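Sulfate permease family protein (Vibrio cholerae O1 biovar El Tor, PDB 3MGL) is probably a membrane transporter of the sulfate permease family, represented here by its STAS domain rather than its transmembrane part. Local coordinates at residues Y24-P29 with L54-V59. Residues are numbered along the deposited sequence; the frame is centred on the assembly and turned at random.
Sequences YALEGP and LRLKWV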
ATOM      1  N   TYR A  24      12.709 -17.052  -7.655  1.00 26.10           N
ATOM      2  CA  TYR A  24      13.142 -15.855  -6.983  1.00 27.71           C
ATOM      3  C   TYR A  24      12.742 -14.615  -7.770  1.00 28.11           C
ATOM      4  O   TYR A  24      12.861 -14.579  -8.987  1.00 28.87           O
ATOM      5  CB  TYR A  24      14.641 -15.909  -6.709  1.00 28.35           C
ATOM      6  CG  TYR A  24      15.160 -14.683  -5.996  1.00 31.66           C
ATOM      7  CD1 TYR A  24      14.840 -14.439  -4.647  1.00 35.08           C
ATOM      8  CD2 TYR A  24      15.967 -13.764  -6.649  1.00 33.57           C
ATOM      9  CE1 TYR A  24      15.312 -13.313  -3.980  1.00 36.09           C
ATOM     10  CE2 TYR A  24      16.452 -12.635  -5.977  1.00 36.15           C
ATOM     11  CZ  TYR A  24      16.114 -12.413  -4.659  1.00 37.06           C
ATOM     12  OH  TYR A  24      16.592 -11.284  -4.015  1.00 39.00           O
ATOM     13  N   ALA A  25      12.262 -13.599  -7.069  1.00 28.00           N
ATOM     14  CA  ALA A  25      11.833 -12.389  -7.726  1.00 28.60           C
ATOM     15  C   ALA A  25      12.713 -11.199  -7.340  1.00 29.21           C
ATOM     16  O   ALA A  25      12.962 -10.943  -6.162  1.00 28.86           O
ATOM     17  CB  ALA A  25      10.379 -12.104  -7.393  1.00 27.75           C
ATOM     18  N   LEU A  26      13.181 -10.483  -8.354  1.00 30.27           N
ATOM     19  CA  LEU A  26      13.831  -9.208  -8.162  1.00 31.48           C
ATOM     20  C   LEU A  26      12.740  -8.172  -7.951  1.00 32.91           C
ATOM     21  O   LEU A  26      11.811  -8.026  -8.763  1.00 33.14           O
ATOM     22  CB  LEU A  26      14.678  -8.861  -9.371  1.00 31.21           C
ATOM     23  CG  LEU A  26      15.781  -9.855  -9.733  1.00 31.61           C
ATOM     24  CD1 LEU A  26      16.617  -9.252 -10.820  1.00 31.06           C
ATOM     25  CD2 LEU A  26      16.635 -10.135  -8.530  1.00 32.09           C
ATOM     26  N   GLU A  27      12.804  -7.479  -6.838  1.00 34.54           N
ATOM     27  CA  GLU A  27      11.741  -6.530  -6.569  1.00 36.74           C
ATOM     28  C   GLU A  27      12.271  -5.125  -6.672  1.00 36.57           C
ATOM     29  O   GLU A  27      13.161  -4.721  -5.916  1.00 37.58           O
ATOM     30  CB  GLU A  27      11.023  -6.824  -5.253  1.00 37.71           C
ATOM     31  CG  GLU A  27       9.907  -7.869  -5.453  1.00 42.03           C
ATOM     32  CD  GLU A  27       9.615  -8.709  -4.221  1.00 47.10           C
ATOM     33  OE1 GLU A  27      10.262  -8.506  -3.159  1.00 49.44           O
ATOM     34  OE2 GLU A  27       8.729  -9.590  -4.324  1.00 49.83           O
ATOM     35  N   GLY A  28      11.745  -4.417  -7.665  1.00 35.93           N
ATOM     36  CA  GLY A  28      12.087  -3.034  -7.914  1.00 34.72           C
ATOM     37  C   GLY A  28      13.402  -2.924  -8.641  1.00 33.75           C
ATOM     38  O   GLY A  28      14.156  -3.913  -8.742  1.00 33.77           O
ATOM     39  N   PRO A  29      13.710  -1.709  -9.129  1.00 32.79           N
ATOM     40  CA  PRO A  29      14.920  -1.570  -9.923  1.00 32.17           C
ATOM     41  C   PRO A  29      16.199  -1.667  -9.096  1.00 31.49           C
ATOM     42  O   PRO A  29      17.269  -1.837  -9.664  1.00 31.79           O
ATOM     43  CB  PRO A  29      14.768  -0.188 -10.560  1.00 31.84           C
ATOM     44  CG  PRO A  29      13.922   0.577  -9.598  1.00 32.31           C
ATOM     45  CD  PRO A  29      13.064  -0.412  -8.856  1.00 32.58           C
ATOM     46  N   LEU A  54      14.111 -16.760 -12.322  1.00 23.53           N
ATOM     47  CA  LEU A  54      14.216 -15.365 -11.891  1.00 24.29           C
ATOM     48  C   LEU A  54      13.130 -14.528 -12.534  1.00 24.66           C
ATOM     49  O   LEU A  54      13.163 -14.270 -13.749  1.00 24.75           O
ATOM     50  CB  LEU A  54      15.571 -14.720 -12.244  1.00 24.03           C
ATOM     51  CG  LEU A  54      16.852 -15.255 -11.609  1.00 25.72           C
ATOM     52  CD1 LEU A  54      18.086 -14.537 -12.213  1.00 26.61           C
ATOM     53  CD2 LEU A  54      16.831 -15.069 -10.087  1.00 26.12           C
ATOM     54  N   ARG A  55      12.193 -14.087 -11.705  1.00 24.51           N
ATOM     55  CA  ARG A  55      11.080 -13.260 -12.143  1.00 24.73           C
ATOM     56  C   ARG A  55      11.505 -11.793 -12.204  1.00 24.97           C
ATOM     57  O   ARG A  55      11.958 -11.249 -11.196  1.00 24.79           O
ATOM     58  CB  ARG A  55       9.916 -13.397 -11.169  1.00 24.30           C
ATOM     59  CG  ARG A  55       9.375 -14.788 -11.046  1.00 24.69           C
ATOM     60  CD  ARG A  55       8.060 -14.762 -10.249  1.00 26.35           C
ATOM     61  NE  ARG A  55       6.971 -14.155 -11.016  1.00 26.74           N
ATOM     62  CZ  ARG A  55       5.690 -14.191 -10.658  1.00 26.99           C
ATOM     63  NH1 ARG A  55       5.317 -14.805  -9.547  1.00 27.86           N
ATOM     64  NH2 ARG A  55       4.776 -13.620 -11.417  1.00 26.69           N
ATOM     65  N   LEU A  56      11.369 -11.172 -13.379  1.00 24.93           N
ATOM     66  CA  LEU A  56      11.803  -9.789 -13.573  1.00 25.47           C
ATOM     67  C   LEU A  56      10.662  -8.791 -13.735  1.00 26.00           C
ATOM     68  O   LEU A  56      10.926  -7.633 -14.075  1.00 25.91           O
ATOM     69  CB  LEU A  56      12.749  -9.651 -14.770  1.00 25.53           C
ATOM     70  CG  LEU A  56      14.029 -10.481 -14.938  1.00 26.51           C
ATOM     71  CD1 LEU A  56      14.865  -9.880 -16.024  1.00 26.14           C
ATOM     72  CD2 LEU A  56      14.845 -10.619 -13.653  1.00 27.13           C
ATOM     73  N   LYS A  57       9.422  -9.245 -13.508  1.00 26.17           N
ATOM     74  CA  LYS A  57       8.201  -8.449 -13.679  1.00 27.85           C
ATOM     75  C   LYS A  57       8.228  -7.114 -12.915  1.00 28.16           C
ATOM     76  O   LYS A  57       7.665  -6.121 -13.380  1.00 28.17           O
ATOM     77  CB  LYS A  57       6.956  -9.278 -13.267  1.00 28.36           C
ATOM     78  CG  LYS A  57       5.618  -8.561 -13.376  1.00 31.79           C
ATOM     79  CD  LYS A  57       4.362  -9.483 -13.227  1.00 34.56           C
ATOM     80  CE  LYS A  57       4.316 -10.224 -11.901  1.00 36.05           C
ATOM     81  NZ  LYS A  57       2.932 -10.716 -11.531  1.00 39.02           N
ATOM     82  N   TRP A  58       8.875  -7.093 -11.752  1.00 28.27           N
ATOM     83  CA  TRP A  58       8.878  -5.891 -10.911  1.00 28.60           C
ATOM     84  C   TRP A  58      10.086  -4.981 -11.146  1.00 27.43           C
ATOM     85  O   TRP A  58      10.330  -4.024 -10.388  1.00 27.63           O
ATOM     86  CB  TRP A  58       8.727  -6.281  -9.440  1.00 29.45           C
ATOM     87  CG  TRP A  58       7.386  -6.910  -9.165  1.00 33.44           C
ATOM     88  CD1 TRP A  58       6.187  -6.256  -8.991  1.00 35.71           C
ATOM     89  CD2 TRP A  58       7.096  -8.315  -9.052  1.00 36.45           C
ATOM     90  NE1 TRP A  58       5.175  -7.173  -8.769  1.00 37.38           N
ATOM     91  CE2 TRP A  58       5.705  -8.438  -8.800  1.00 37.71           C
ATOM     92  CE3 TRP A  58       7.875  -9.479  -9.145  1.00 37.63           C
ATOM     93  CZ2 TRP A  58       5.080  -9.681  -8.636  1.00 38.57           C
ATOM     94  CZ3 TRP A  58       7.253 -10.714  -8.995  1.00 39.41           C
ATOM     95  CH2 TRP A  58       5.865 -10.804  -8.738  1.00 40.08           C
ATOM     96  N   VAL A  59      10.818  -5.262 -12.220  1.00 25.67           N
ATOM     97  CA  VAL A  59      11.997  -4.474 -12.567  1.00 24.63           C
ATOM     98  C   VAL A  59      11.664  -3.567 -13.747  1.00 24.51           C
ATOM     99  O   VAL A  59      11.570  -4.038 -14.877  1.00 24.29           O
ATOM    100  CB  VAL A  59      13.202  -5.372 -12.894  1.00 24.68           C
ATOM    101  CG1 VAL A  59      14.434  -4.519 -13.297  1.00 22.93           C
ATOM    102  CG2 VAL A  59      13.509  -6.305 -11.704  1.00 22.62           C
TER
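L26 and L56 run abreast, their branches meeting where L26 CD1 comes 3.6 Å from L56 CD2. V59, closing the type I turn that starts at L56, packs its CG2, set beside the backbone N with CG1 anti to that N (chi1 178°), on L26 CB at 3.7 Å. L54 sends one methyl in the plane of the Y24 ring, L54 CD2 to Y24 CD2 3.8 Å, so the tyrosine is met at its edge and not over a face. Helix 64-79 closes over this side, L70 touching both L26 and L54, while F38 stacks on the Y24 ring. On the other side of the sheet the A25 methyl sits 3.8 Å from W58 CZ3, approaching the indole obliquely. The same indole lays CH2 over the centre of the R55 guanidinium, 3.9 Å above its plane; the bend at chi3 (71°) turns that group so that one face meets this rim atom. R55 also has a cation-pi partner in F115, and F30 of the second subunit packs on A25 and E27. Between the two layers the parallel strands are joined by R55 N to Y24 O at 2.8 Å and by L26 N to R55 O at 3.2 Å. Beyond them G28 N makes a weak, bent bond to W58 O (126°). R55 thus gives both its N and its O to strand 21-27, outermost in this chain's sheet, joining the two strands that helix 32-44 connects as a beta-alpha-beta unit of the STAS domain. The chemistry implies a strand pair held by backbone bonds, covered on one face by aliphatic and aromatic packing, with W58, F115 and the arginine on the other.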